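Long-range contacts in BIFUNCTIONAL PROTEIN Proline utilization A (PutA) (Corynebacterium freiburgense, PDB 5UX5), which is a bifunctional flavoenzyme that converts proline to glutamate by FAD-dependent dehydrogenation to pyrroline-5-carboxylate and NAD-dependent oxidation of the glutamate semialdehyde formed on its hydrolysis: residues I243-E247 and Q277-F281; K292-V298 and N344-A350; L373-Q379 and V393-Y399. All coordinates share one frame; numbering follows the deposited sequence.

In the fold
The three contacts sample one TIM barrel, that of the proline dehydrogenase part, one in the outer helical layer and two in the strand wall. Contact 1 joins two helices of the outer layer and is only partly buried; it is joined by a hydrogen bond between side chains. Contact 2 lies in the barrel wall beneath it, where Phe246 rests on Ile293 and Leu278 on Ile295, and it is buried. Contact 3 continues the same sheet, since strands 345-350 and 373-378 are neighbours, but its ends are more exposed. Contacts 2 and 3 both have a ladder of backbone bonds and share the FAD, and the basic residues of contact 2 meet the acids of contact 3 inside the barrel.

Contact 1: residues I243-E247 and Q277-F281; sequences IRLFE and QLADF
Gln277 NE2 donates to Glu247 OE2 over 2.9 Å, with an N-H...O angle of 158°. The acceptor offers its syn lone pair and lies close to the plane of the amide, so that carboxylate and amide meet almost coplanar, having come from opposite directions. A bend at chi2 (-79°) turns the glutamine's amide across the interface, whereas the glutamate chain runs extended beyond CG. On its way Glu247 slides over Phe281, the two side chains running in opposite directions. Its CG sits 3.5 Å from the centroid of the Phe281 ring and only 4° off the ring normal, a CH-pi contact over the centre of one face. Further along, the carboxylate is stacked nearly parallel to the same ring. Leu278 lies between this polar pair and the barrel wall: Leu278 CD2 lies 3.4 Å from Glu247 OE1 and 3.9 Å from Phe246 CD2, with the leucine and phenylalanine side chains crossing at about a right angle. Ile243 CG1 touches Leu278 CD1 more loosely, at 4.4 Å.

The example illustrates helix packing round a TIM barrel: segments 243-247 and 277-281, from successive outer helices, run nearly parallel, and the helices are separated in the chain by strand 260-265, on which Phe246 and Leu278 both rest. The chemistry is graded, apolar against the strands and polar farther out. Within this contact the carboxylate meets a neutral amide and an aromatic face; such surroundings help fix its rotation and might raise its pKa somewhat.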
loop_
_atom_site.group_PDB
_atom_site.type_symbol
_atom_site.label_atom_id
_atom_site.label_comp_id
_atom_site.label_asym_id
_atom_site.label_seq_id
_atom_site.Cartn_x
_atom_site.Cartn_y
_atom_site.Cartn_z
ATOM N N ILE A 243 -5.254 1.870 24.725
ATOM C CA ILE A 243 -6.131 1.578 25.857
ATOM C C ILE A 243 -5.583 0.403 26.644
ATOM O O ILE A 243 -5.631 0.383 27.884
ATOM C CB ILE A 243 -7.562 1.277 25.385
ATOM C CG1 ILE A 243 -8.252 2.508 24.848
ATOM C CG2 ILE A 243 -8.368 0.655 26.508
ATOM C CD1 ILE A 243 -9.425 2.124 24.013
ATOM N N ARG A 244 -5.093 -0.617 25.933
ATOM C CA ARG A 244 -4.541 -1.778 26.614
ATOM C C ARG A 244 -3.255 -1.414 27.345
ATOM O O ARG A 244 -3.001 -1.880 28.465
ATOM C CB ARG A 244 -4.294 -2.900 25.622
ATOM C CG ARG A 244 -3.788 -4.122 26.262
ATOM C CD ARG A 244 -3.719 -5.222 25.287
ATOM N NE ARG A 244 -2.868 -6.291 25.787
ATOM C CZ ARG A 244 -2.601 -7.397 25.109
ATOM N NH1 ARG A 244 -3.123 -7.567 23.896
ATOM N NH2 ARG A 244 -1.816 -8.318 25.639
ATOM N N LEU A 245 -2.420 -0.599 26.716
ATOM C CA LEU A 245 -1.226 -0.121 27.390
ATOM C C LEU A 245 -1.597 0.613 28.671
ATOM O O LEU A 245 -1.072 0.314 29.745
ATOM C CB LEU A 245 -0.440 0.776 26.431
ATOM C CG LEU A 245 0.469 1.845 27.003
ATOM C CD1 LEU A 245 1.632 1.167 27.702
ATOM C CD2 LEU A 245 0.911 2.757 25.867
ATOM N N PHE A 246 -2.561 1.529 28.572
ATOM C CA PHE A 246 -3.015 2.321 29.713
ATOM C C PHE A 246 -3.499 1.437 30.857
ATOM O O PHE A 246 -3.063 1.602 31.998
ATOM C CB PHE A 246 -4.120 3.247 29.233
ATOM C CG PHE A 246 -4.551 4.304 30.206
ATOM C CD1 PHE A 246 -3.700 5.322 30.574
ATOM C CD2 PHE A 246 -5.879 4.352 30.648
ATOM C CE1 PHE A 246 -4.143 6.346 31.442
ATOM C CE2 PHE A 246 -6.326 5.359 31.495
ATOM C CZ PHE A 246 -5.458 6.355 31.892
ATOM N N GLU A 247 -4.374 0.467 30.569
ATOM C CA GLU A 247 -5.017 -0.289 31.644
ATOM C C GLU A 247 -4.085 -1.312 32.267
ATOM O O GLU A 247 -4.085 -1.497 33.489
ATOM C CB GLU A 247 -6.283 -0.962 31.127
ATOM C CG GLU A 247 -7.324 0.064 30.776
ATOM C CD GLU A 247 -8.642 -0.499 30.269
ATOM O OE1 GLU A 247 -9.398 0.306 29.713
ATOM O OE2 GLU A 247 -8.919 -1.713 30.370
ATOM N N GLN A 277 -15.995 1.193 28.619
ATOM C CA GLN A 277 -15.076 0.213 29.165
ATOM C C GLN A 277 -14.071 0.875 30.094
ATOM O O GLN A 277 -13.748 0.327 31.156
ATOM C CB GLN A 277 -14.378 -0.526 28.036
ATOM C CG GLN A 277 -13.637 -1.766 28.461
ATOM C CD GLN A 277 -12.296 -1.391 29.085
ATOM O OE1 GLN A 277 -11.775 -0.308 28.815
ATOM N NE2 GLN A 277 -11.720 -2.286 29.883
ATOM N N LEU A 278 -13.578 2.060 29.720
ATOM C CA LEU A 278 -12.660 2.771 30.601
ATOM C C LEU A 278 -13.342 3.228 31.888
ATOM O O LEU A 278 -12.719 3.198 32.956
ATOM C CB LEU A 278 -12.043 3.960 29.862
ATOM C CG LEU A 278 -10.878 3.616 28.928
ATOM C CD1 LEU A 278 -10.821 4.539 27.742
ATOM C CD2 LEU A 278 -9.621 3.745 29.715
ATOM N N ALA A 279 -14.631 3.578 31.830
ATOM C CA ALA A 279 -15.329 3.987 33.044
ATOM C C ALA A 279 -15.487 2.809 33.987
ATOM O O ALA A 279 -15.322 2.958 35.205
ATOM C CB ALA A 279 -16.694 4.589 32.714
ATOM N N ASP A 280 -15.771 1.619 33.443
ATOM C CA ASP A 280 -15.812 0.443 34.304
ATOM C C ASP A 280 -14.427 0.152 34.854
ATOM O O ASP A 280 -14.281 -0.099 36.057
ATOM C CB ASP A 280 -16.365 -0.789 33.566
ATOM C CG ASP A 280 -17.831 -0.617 33.104
ATOM O OD1 ASP A 280 -18.594 0.212 33.685
ATOM O OD2 ASP A 280 -18.234 -1.361 32.174
ATOM N N PHE A 281 -13.392 0.269 33.999
ATOM C CA PHE A 281 -12.011 0.041 34.430
ATOM C C PHE A 281 -11.658 0.918 35.630
ATOM O O PHE A 281 -11.021 0.465 36.589
ATOM C CB PHE A 281 -11.037 0.306 33.273
ATOM C CG PHE A 281 -9.619 0.309 33.702
ATOM C CD1 PHE A 281 -8.965 -0.887 33.947
ATOM C CD2 PHE A 281 -8.955 1.489 33.942
ATOM C CE1 PHE A 281 -7.658 -0.908 34.397
ATOM C CE2 PHE A 281 -7.645 1.476 34.382
ATOM C CZ PHE A 281 -6.996 0.275 34.610
#

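Contact 2: residues K292-V298 and N344-A350; sequences KIKIRLV and NVRVGIA. With FAD (flavin-adenine dinucleotide), chain E.
Lys294 and Arg346 are neighbours across two parallel strands, and their long side chains cross obliquely on the face turned into the barrel. Lys294 is fully extended (chi1 -180°), which carries CE to 3.5 Å from Gly348 N, over the stretch of strand that bears no side chain. Lys294 NZ and Arg346 NH1 end 4.6 Å apart because both serve Asp374 in salt bridges; Lys294 also pairs with Glu376. On the same face Arg296, bent at chi3, makes a salt bridge to Glu376 and a weak hydrogen bond from NH1 to FAD N5 (3.1 Å, 124°). Near the cofactor, Val298 CG1 meets Ala350 CB at 3.7 Å and FAD C4X at 3.5 Å, so the strand ends themselves help to form the flavin pocket.

The opposite face is apolar. Ile293 and Val345 lie side by side pointing the same way, while Ile295 CD1 reaches diagonally to Val345 CG1 at 3.6 Å. Six backbone hydrogen bonds, alternating in direction, fix the register.

The pair is a section of TIM-barrel wall: strand 260-265 flanks 293-298 and strand 373-378 flanks 345-350, while helices 271-287 and 323-337 pack against the apolar face.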
loop_
_atom_site.group_PDB
_atom_site.type_symbol
_atom_site.label_atom_id
_atom_site.label_comp_id
_atom_site.label_asym_id
_atom_site.label_seq_id
_atom_site.Cartn_x
_atom_site.Cartn_y
_atom_site.Cartn_z
ATOM N N LYS A 292 -7.526 7.674 40.441
ATOM C CA LYS A 292 -8.400 7.977 39.324
ATOM C C LYS A 292 -7.654 7.917 38.000
ATOM O O LYS A 292 -6.427 7.855 37.956
ATOM C CB LYS A 292 -9.038 9.355 39.485
ATOM C CG LYS A 292 -9.857 9.525 40.733
ATOM C CD LYS A 292 -10.138 10.974 40.950
ATOM C CE LYS A 292 -10.506 11.275 42.376
ATOM N NZ LYS A 292 -10.835 12.716 42.478
ATOM N N ILE A 293 -8.425 7.852 36.914
ATOM C CA ILE A 293 -7.910 8.082 35.577
ATOM C C ILE A 293 -8.501 9.391 35.078
ATOM O O ILE A 293 -9.407 9.960 35.692
ATOM C CB ILE A 293 -8.225 6.924 34.619
ATOM C CG1 ILE A 293 -9.725 6.781 34.419
ATOM C CG2 ILE A 293 -7.695 5.650 35.160
ATOM C CD1 ILE A 293 -10.087 5.755 33.361
ATOM N N LYS A 294 -7.962 9.888 33.966
ATOM C CA LYS A 294 -8.493 11.075 33.304
ATOM C C LYS A 294 -8.579 10.815 31.816
ATOM O O LYS A 294 -7.624 10.324 31.214
ATOM C CB LYS A 294 -7.643 12.324 33.529
ATOM C CG LYS A 294 -8.186 13.564 32.847
ATOM C CD LYS A 294 -7.358 14.801 33.161
ATOM C CE LYS A 294 -7.852 16.037 32.416
ATOM N NZ LYS A 294 -6.873 17.147 32.410
ATOM N N ILE A 295 -9.716 11.146 31.225
ATOM C CA ILE A 295 -9.902 11.051 29.789
ATOM C C ILE A 295 -9.905 12.459 29.225
ATOM O O ILE A 295 -10.608 13.338 29.730
ATOM C CB ILE A 295 -11.179 10.263 29.466
ATOM C CG1 ILE A 295 -10.895 8.807 29.861
ATOM C CG2 ILE A 295 -11.555 10.388 27.989
ATOM C CD1 ILE A 295 -12.032 7.915 29.945
ATOM N N ARG A 296 -9.046 12.699 28.248
ATOM C CA ARG A 296 -9.108 13.931 27.472
ATOM C C ARG A 296 -10.027 13.674 26.281
ATOM O O ARG A 296 -9.734 12.819 25.432
ATOM C CB ARG A 296 -7.722 14.376 26.997
ATOM C CG ARG A 296 -7.780 15.717 26.265
ATOM C CD ARG A 296 -6.586 15.991 25.375
ATOM N NE ARG A 296 -5.350 16.074 26.126
ATOM C CZ ARG A 296 -4.162 15.896 25.580
ATOM N NH1 ARG A 296 -4.094 15.611 24.289
ATOM N NH2 ARG A 296 -3.061 15.974 26.317
ATOM N N LEU A 297 -11.145 14.383 26.235
ATOM C CA LEU A 297 -12.083 14.279 25.129
ATOM C C LEU A 297 -11.677 15.250 24.037
ATOM O O LEU A 297 -11.656 16.459 24.274
ATOM C CB LEU A 297 -13.489 14.616 25.599
ATOM C CG LEU A 297 -14.266 13.469 26.190
ATOM C CD1 LEU A 297 -15.726 13.855 26.151
ATOM C CD2 LEU A 297 -13.979 12.255 25.394
ATOM N N VAL A 298 -11.375 14.728 22.843
ATOM C CA VAL A 298 -11.092 15.542 21.663
ATOM C C VAL A 298 -12.067 15.127 20.570
ATOM O O VAL A 298 -12.698 14.067 20.638
ATOM C CB VAL A 298 -9.631 15.405 21.168
ATOM C CG1 VAL A 298 -8.613 15.613 22.314
ATOM C CG2 VAL A 298 -9.422 14.069 20.492
ATOM N N ASN A 344 -14.475 8.420 39.456
ATOM C CA ASN A 344 -13.094 8.005 39.283
ATOM C C ASN A 344 -12.523 8.345 37.915
ATOM O O ASN A 344 -11.320 8.162 37.699
ATOM C CB ASN A 344 -12.980 6.514 39.546
ATOM C CG ASN A 344 -13.144 6.202 41.009
ATOM O OD1 ASN A 344 -12.489 6.826 41.835
ATOM N ND2 ASN A 344 -14.029 5.265 41.349
ATOM N N VAL A 345 -13.327 8.906 37.020
ATOM C CA VAL A 345 -12.889 9.323 35.694
ATOM C C VAL A 345 -12.993 10.842 35.655
ATOM O O VAL A 345 -14.086 11.393 35.478
ATOM C CB VAL A 345 -13.720 8.674 34.577
ATOM C CG1 VAL A 345 -13.008 8.834 33.237
ATOM C CG2 VAL A 345 -13.964 7.207 34.869
ATOM N N ARG A 346 -11.870 11.527 35.846
ATOM C CA ARG A 346 -11.819 12.950 35.550
ATOM C C ARG A 346 -11.818 13.143 34.039
ATOM O O ARG A 346 -11.532 12.215 33.270
ATOM C CB ARG A 346 -10.584 13.590 36.160
ATOM C CG ARG A 346 -10.371 13.271 37.656
ATOM C CD ARG A 346 -9.448 14.271 38.320
ATOM N NE ARG A 346 -10.006 15.613 38.212
ATOM C CZ ARG A 346 -9.519 16.554 37.408
ATOM N NH1 ARG A 346 -8.456 16.297 36.641
ATOM N NH2 ARG A 346 -10.091 17.749 37.362
ATOM N N VAL A 347 -12.164 14.357 33.612
ATOM C CA VAL A 347 -12.436 14.646 32.208
ATOM C C VAL A 347 -11.765 15.942 31.791
ATOM O O VAL A 347 -12.065 17.008 32.343
ATOM C CB VAL A 347 -13.941 14.759 31.934
ATOM C CG1 VAL A 347 -14.177 14.801 30.484
ATOM C CG2 VAL A 347 -14.660 13.611 32.549
ATOM N N GLY A 348 -10.931 15.869 30.759
ATOM C CA GLY A 348 -10.488 17.074 30.089
ATOM C C GLY A 348 -11.261 17.275 28.792
ATOM O O GLY A 348 -11.111 16.488 27.850
ATOM N N ILE A 349 -12.113 18.299 28.741
ATOM C CA ILE A 349 -12.773 18.685 27.497
ATOM C C ILE A 349 -11.777 19.514 26.694
ATOM O O ILE A 349 -11.354 20.591 27.123
ATOM C CB ILE A 349 -14.079 19.465 27.755
ATOM C CG1 ILE A 349 -15.316 18.559 27.777
ATOM C CG2 ILE A 349 -14.319 20.490 26.680
ATOM C CD1 ILE A 349 -15.414 17.679 28.940
ATOM N N ALA A 350 -11.390 19.008 25.528
ATOM C CA ALA A 350 -10.386 19.649 24.684
ATOM C C ALA A 350 -11.110 20.177 23.451
ATOM O O ALA A 350 -11.284 19.461 22.464
ATOM C CB ALA A 350 -9.258 18.685 24.299
HETATM P PA FAD E . -14.886 22.316 15.860
HETATM O O1A FAD E . -14.982 23.238 14.596
HETATM O O2A FAD E . -16.042 22.189 16.736
HETATM O O5B FAD E . -14.598 20.877 15.651
HETATM C C5B FAD E . -13.834 20.470 14.531
HETATM C C4B FAD E . -13.761 18.954 14.524
HETATM O O4B FAD E . -14.922 18.399 13.980
HETATM C C3B FAD E . -12.634 18.421 13.698
HETATM O O3B FAD E . -11.390 18.420 14.304
HETATM C C2B FAD E . -13.102 17.048 13.378
HETATM O O2B FAD E . -12.700 16.136 14.334
HETATM C C1B FAD E . -14.590 17.222 13.279
HETATM N N9A FAD E . -15.060 17.319 11.904
HETATM C C8A FAD E . -15.055 18.454 11.106
HETATM N N7A FAD E . -15.544 18.152 9.888
HETATM C C5A FAD E . -15.913 16.813 9.818
HETATM C C6A FAD E . -16.480 15.988 8.827
HETATM N N6A FAD E . -16.812 16.449 7.490
HETATM N N1A FAD E . -16.718 14.700 9.119
HETATM C C2A FAD E . -16.407 14.195 10.354
HETATM N N3A FAD E . -15.854 14.972 11.338
HETATM C C4A FAD E . -15.599 16.266 11.109
HETATM N N1 FAD E . -6.715 15.607 18.362
HETATM C C2 FAD E . -6.399 14.199 18.351
HETATM O O2 FAD E . -6.839 13.438 17.294
HETATM N N3 FAD E . -5.604 13.658 19.369
HETATM C C4 FAD E . -5.143 14.439 20.430
HETATM O O4 FAD E . -4.370 13.877 21.432
HETATM C C4X FAD E . -5.595 15.863 20.543
HETATM N N5 FAD E . -5.316 16.648 21.656
HETATM C C5X FAD E . -5.798 17.961 21.749
HETATM C C6 FAD E . -5.515 18.764 22.870
HETATM C C7 FAD E . -6.005 20.064 22.923
HETATM C C7M FAD E . -5.713 20.948 24.100
HETATM C C8 FAD E . -6.777 20.571 21.908
HETATM C C8M FAD E . -7.302 21.969 21.974
HETATM C C9 FAD E . -7.058 19.786 20.799
HETATM C C9A FAD E . -6.573 18.494 20.725
HETATM N N10 FAD E . -6.899 17.714 19.577
HETATM C C10 FAD E . -6.416 16.392 19.468
HETATM C "C1'" FAD E . -7.681 18.312 18.480
HETATM C "C2'" FAD E . -9.157 18.019 18.453
HETATM O "O2'" FAD E . -9.335 16.679 18.163
HETATM C "C3'" FAD E . -9.790 18.949 17.396
HETATM O "O3'" FAD E . -9.266 18.614 16.169
HETATM C "C4'" FAD E . -9.615 20.463 17.569
HETATM O "O4'" FAD E . -9.419 20.848 18.881
HETATM C "C5'" FAD E . -10.724 21.297 16.888
HETATM O "O5'" FAD E . -12.061 20.878 17.133
HETATM P P FAD E . -13.149 21.736 17.974
HETATM O O1P FAD E . -13.942 21.000 19.119
HETATM O O2P FAD E . -12.237 22.972 18.336
HETATM O O3P FAD E . -13.929 22.693 16.924
#

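Contact 3: residues L373-Q379 and V393-Y399; sequences LDVEMLQ and VGTVILY. With FAD (flavin-adenine dinucleotide), chain E.
Ile397 N donates to Val375 O over 2.9 Å at the heart of a beta-alpha-beta unit of the TIM barrel, in which helix 383-393 links two parallel strands. This middle is buried and fully bonded: Val375 N meets Thr395 O at 3.1 Å in an almost straight bond (177°), Met377 N donates to Ile397 O, and Tyr399 N to Met377 O. On the barrel's inner face Glu376 and Ile397 lie side by side, with Glu376 CG 4.1 Å from Ile397 CB; the carboxylate beyond is taken by Lys294, Arg296 and Tyr185. Asp374, held chiefly by Arg346 and Lys294, lays its CB 3.9 Å from Ile397 CD1.

Toward both ends partly exposed residues take over. At the start, Val393 CG1 meets Val375 CG2 at about a right angle and 3.9 Å. At the far end Leu378 and Tyr399 run alongside each other, Leu378 CD2 lying 3.6 Å from Tyr399 CD2, and the tyrosine has its CG anti to the backbone N (chi1 176°) and its OH hydrogen-bonded to Asn155 OD1. Both also line the FAD pocket, where Leu378 CG touches the flavin methyl C8M at 3.7 Å and Met377 O approaches the methyl C7M at 3.4 Å.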
loop_
_atom_site.group_PDB
_atom_site.type_symbol
_atom_site.label_atom_id
_atom_site.label_comp_id
_atom_site.label_asym_id
_atom_site.label_seq_id
_atom_site.Cartn_x
_atom_site.Cartn_y
_atom_site.Cartn_z
ATOM N N LEU A 373 -13.896 18.231 36.118
ATOM C CA LEU A 373 -13.876 18.932 34.846
ATOM C C LEU A 373 -12.675 19.855 34.786
ATOM O O LEU A 373 -12.628 20.867 35.494
ATOM C CB LEU A 373 -15.164 19.720 34.635
ATOM C CG LEU A 373 -15.306 20.498 33.333
ATOM C CD1 LEU A 373 -15.372 19.544 32.154
ATOM C CD2 LEU A 373 -16.533 21.367 33.384
ATOM N N ASP A 374 -11.741 19.523 33.905
ATOM C CA ASP A 374 -10.721 20.435 33.429
ATOM C C ASP A 374 -11.072 20.745 31.983
ATOM O O ASP A 374 -11.719 19.937 31.323
ATOM C CB ASP A 374 -9.324 19.805 33.514
ATOM C CG ASP A 374 -8.957 19.356 34.930
ATOM O OD1 ASP A 374 -9.442 19.970 35.903
ATOM O OD2 ASP A 374 -8.176 18.386 35.073
ATOM N N VAL A 375 -10.683 21.922 31.499
ATOM C CA VAL A 375 -10.827 22.297 30.088
ATOM C C VAL A 375 -9.439 22.448 29.487
ATOM O O VAL A 375 -8.592 23.166 30.036
ATOM C CB VAL A 375 -11.624 23.601 29.912
ATOM C CG1 VAL A 375 -11.510 24.086 28.469
ATOM C CG2 VAL A 375 -13.081 23.419 30.327
ATOM N N GLU A 376 -9.196 21.784 28.364
ATOM C CA GLU A 376 -7.889 21.822 27.724
ATOM C C GLU A 376 -8.002 22.564 26.396
ATOM O O GLU A 376 -8.907 22.285 25.609
ATOM C CB GLU A 376 -7.339 20.401 27.564
ATOM C CG GLU A 376 -7.417 19.562 28.881
ATOM C CD GLU A 376 -6.577 18.288 28.832
ATOM O OE1 GLU A 376 -6.529 17.537 29.845
ATOM O OE2 GLU A 376 -5.964 18.039 27.768
ATOM N N MET A 377 -7.103 23.535 26.172
ATOM C CA MET A 377 -7.144 24.451 25.034
ATOM C C MET A 377 -5.750 24.617 24.428
ATOM O O MET A 377 -4.761 24.062 24.918
ATOM C CB MET A 377 -7.727 25.818 25.441
ATOM C CG MET A 377 -9.257 25.835 25.713
ATOM S SD MET A 377 -9.955 27.401 26.317
ATOM C CE MET A 377 -10.214 28.323 24.814
ATOM N N LEU A 378 -5.675 25.388 23.339
ATOM C CA LEU A 378 -4.422 25.642 22.629
ATOM C C LEU A 378 -3.732 26.879 23.176
ATOM O O LEU A 378 -4.312 27.972 23.172
ATOM C CB LEU A 378 -4.653 25.817 21.136
ATOM C CG LEU A 378 -4.961 24.467 20.538
ATOM C CD1 LEU A 378 -5.300 24.669 19.089
ATOM C CD2 LEU A 378 -3.739 23.572 20.726
ATOM N N GLN A 379 -2.498 26.704 23.641
ATOM C CA GLN A 379 -1.789 27.795 24.294
ATOM C C GLN A 379 -1.589 28.937 23.324
ATOM O O GLN A 379 -0.957 28.770 22.284
ATOM C CB GLN A 379 -0.444 27.329 24.845
ATOM C CG GLN A 379 0.200 28.325 25.775
ATOM C CD GLN A 379 1.113 29.234 25.033
ATOM O OE1 GLN A 379 1.656 28.848 24.002
ATOM N NE2 GLN A 379 1.307 30.446 25.543
ATOM N N VAL A 393 -14.484 27.466 35.112
ATOM C CA VAL A 393 -14.164 26.060 35.322
ATOM C C VAL A 393 -13.025 25.817 36.307
ATOM O O VAL A 393 -12.898 24.690 36.801
ATOM C CB VAL A 393 -13.821 25.368 33.989
ATOM C CG1 VAL A 393 -15.008 25.438 32.999
ATOM C CG2 VAL A 393 -12.551 25.963 33.387
ATOM N N GLY A 394 -12.202 26.827 36.609
ATOM C CA GLY A 394 -11.025 26.639 37.447
ATOM C C GLY A 394 -9.742 26.189 36.744
ATOM O O GLY A 394 -8.798 26.972 36.596
ATOM N N THR A 395 -9.693 24.931 36.312
ATOM C CA THR A 395 -8.505 24.342 35.709
ATOM C C THR A 395 -8.568 24.477 34.191
ATOM O O THR A 395 -9.483 23.952 33.546
ATOM C CB THR A 395 -8.381 22.862 36.084
ATOM O OG1 THR A 395 -8.491 22.703 37.501
ATOM C CG2 THR A 395 -7.040 22.282 35.610
ATOM N N VAL A 396 -7.581 25.149 33.614
ATOM C CA VAL A 396 -7.445 25.202 32.168
ATOM C C VAL A 396 -6.019 24.797 31.822
ATOM O O VAL A 396 -5.056 25.353 32.363
ATOM C CB VAL A 396 -7.799 26.592 31.620
ATOM C CG1 VAL A 396 -7.372 26.724 30.168
ATOM C CG2 VAL A 396 -9.273 26.822 31.779
ATOM N N ILE A 397 -5.882 23.809 30.944
ATOM C CA ILE A 397 -4.585 23.223 30.628
ATOM C C ILE A 397 -4.260 23.532 29.181
ATOM O O ILE A 397 -4.963 23.086 28.264
ATOM C CB ILE A 397 -4.578 21.716 30.892
ATOM C CG1 ILE A 397 -5.098 21.459 32.310
ATOM C CG2 ILE A 397 -3.177 21.168 30.696
ATOM C CD1 ILE A 397 -5.589 20.054 32.520
ATOM N N LEU A 398 -3.196 24.301 28.978
ATOM C CA LEU A 398 -2.851 24.805 27.654
ATOM C C LEU A 398 -1.865 23.880 26.945
ATOM O O LEU A 398 -0.790 23.566 27.478
ATOM C CB LEU A 398 -2.269 26.212 27.758
ATOM C CG LEU A 398 -3.269 27.255 28.250
ATOM C CD1 LEU A 398 -2.653 28.638 28.196
ATOM C CD2 LEU A 398 -4.558 27.188 27.441
ATOM N N TYR A 399 -2.231 23.461 25.735
ATOM C CA TYR A 399 -1.335 22.660 24.911
ATOM C C TYR A 399 -0.079 23.466 24.608
ATOM O O TYR A 399 -0.156 24.564 24.063
ATOM C CB TYR A 399 -2.046 22.238 23.619
ATOM C CG TYR A 399 -1.148 21.491 22.657
ATOM C CD1 TYR A 399 -0.862 20.140 22.831
ATOM C CD2 TYR A 399 -0.566 22.140 21.586
ATOM C CE1 TYR A 399 -0.009 19.468 21.955
ATOM C CE2 TYR A 399 0.283 21.475 20.714
ATOM C CZ TYR A 399 0.556 20.148 20.900
ATOM O OH TYR A 399 1.391 19.520 20.003
HETATM P PA FAD E . -14.886 22.316 15.860
HETATM O O1A FAD E . -14.982 23.238 14.596
HETATM O O2A FAD E . -16.042 22.189 16.736
HETATM O O5B FAD E . -14.598 20.877 15.651
HETATM C C5B FAD E . -13.834 20.470 14.531
HETATM C C4B FAD E . -13.761 18.954 14.524
HETATM O O4B FAD E . -14.922 18.399 13.980
HETATM C C3B FAD E . -12.634 18.421 13.698
HETATM O O3B FAD E . -11.390 18.420 14.304
HETATM C C2B FAD E . -13.102 17.048 13.378
HETATM O O2B FAD E . -12.700 16.136 14.334
HETATM C C1B FAD E . -14.590 17.222 13.279
HETATM N N9A FAD E . -15.060 17.319 11.904
HETATM C C8A FAD E . -15.055 18.454 11.106
HETATM N N7A FAD E . -15.544 18.152 9.888
HETATM C C5A FAD E . -15.913 16.813 9.818
HETATM C C6A FAD E . -16.480 15.988 8.827
HETATM N N6A FAD E . -16.812 16.449 7.490
HETATM N N1A FAD E . -16.718 14.700 9.119
HETATM C C2A FAD E . -16.407 14.195 10.354
HETATM N N3A FAD E . -15.854 14.972 11.338
HETATM C C4A FAD E . -15.599 16.266 11.109
HETATM N N1 FAD E . -6.715 15.607 18.362
HETATM C C2 FAD E . -6.399 14.199 18.351
HETATM O O2 FAD E . -6.839 13.438 17.294
HETATM N N3 FAD E . -5.604 13.658 19.369
HETATM C C4 FAD E . -5.143 14.439 20.430
HETATM O O4 FAD E . -4.370 13.877 21.432
HETATM C C4X FAD E . -5.595 15.863 20.543
HETATM N N5 FAD E . -5.316 16.648 21.656
HETATM C C5X FAD E . -5.798 17.961 21.749
HETATM C C6 FAD E . -5.515 18.764 22.870
HETATM C C7 FAD E . -6.005 20.064 22.923
HETATM C C7M FAD E . -5.713 20.948 24.100
HETATM C C8 FAD E . -6.777 20.571 21.908
HETATM C C8M FAD E . -7.302 21.969 21.974
HETATM C C9 FAD E . -7.058 19.786 20.799
HETATM C C9A FAD E . -6.573 18.494 20.725
HETATM N N10 FAD E . -6.899 17.714 19.577
HETATM C C10 FAD E . -6.416 16.392 19.468
HETATM C "C1'" FAD E . -7.681 18.312 18.480
HETATM C "C2'" FAD E . -9.157 18.019 18.453
HETATM O "O2'" FAD E . -9.335 16.679 18.163
HETATM C "C3'" FAD E . -9.790 18.949 17.396
HETATM O "O3'" FAD E . -9.266 18.614 16.169
HETATM C "C4'" FAD E . -9.615 20.463 17.569
HETATM O "O4'" FAD E . -9.419 20.848 18.881
HETATM C "C5'" FAD E . -10.724 21.297 16.888
HETATM O "O5'" FAD E . -12.061 20.878 17.133
HETATM P P FAD E . -13.149 21.736 17.974
HETATM O O1P FAD E . -13.942 21.000 19.119
HETATM O O2P FAD E . -12.237 22.972 18.336
HETATM O O3P FAD E . -13.929 22.693 16.924
#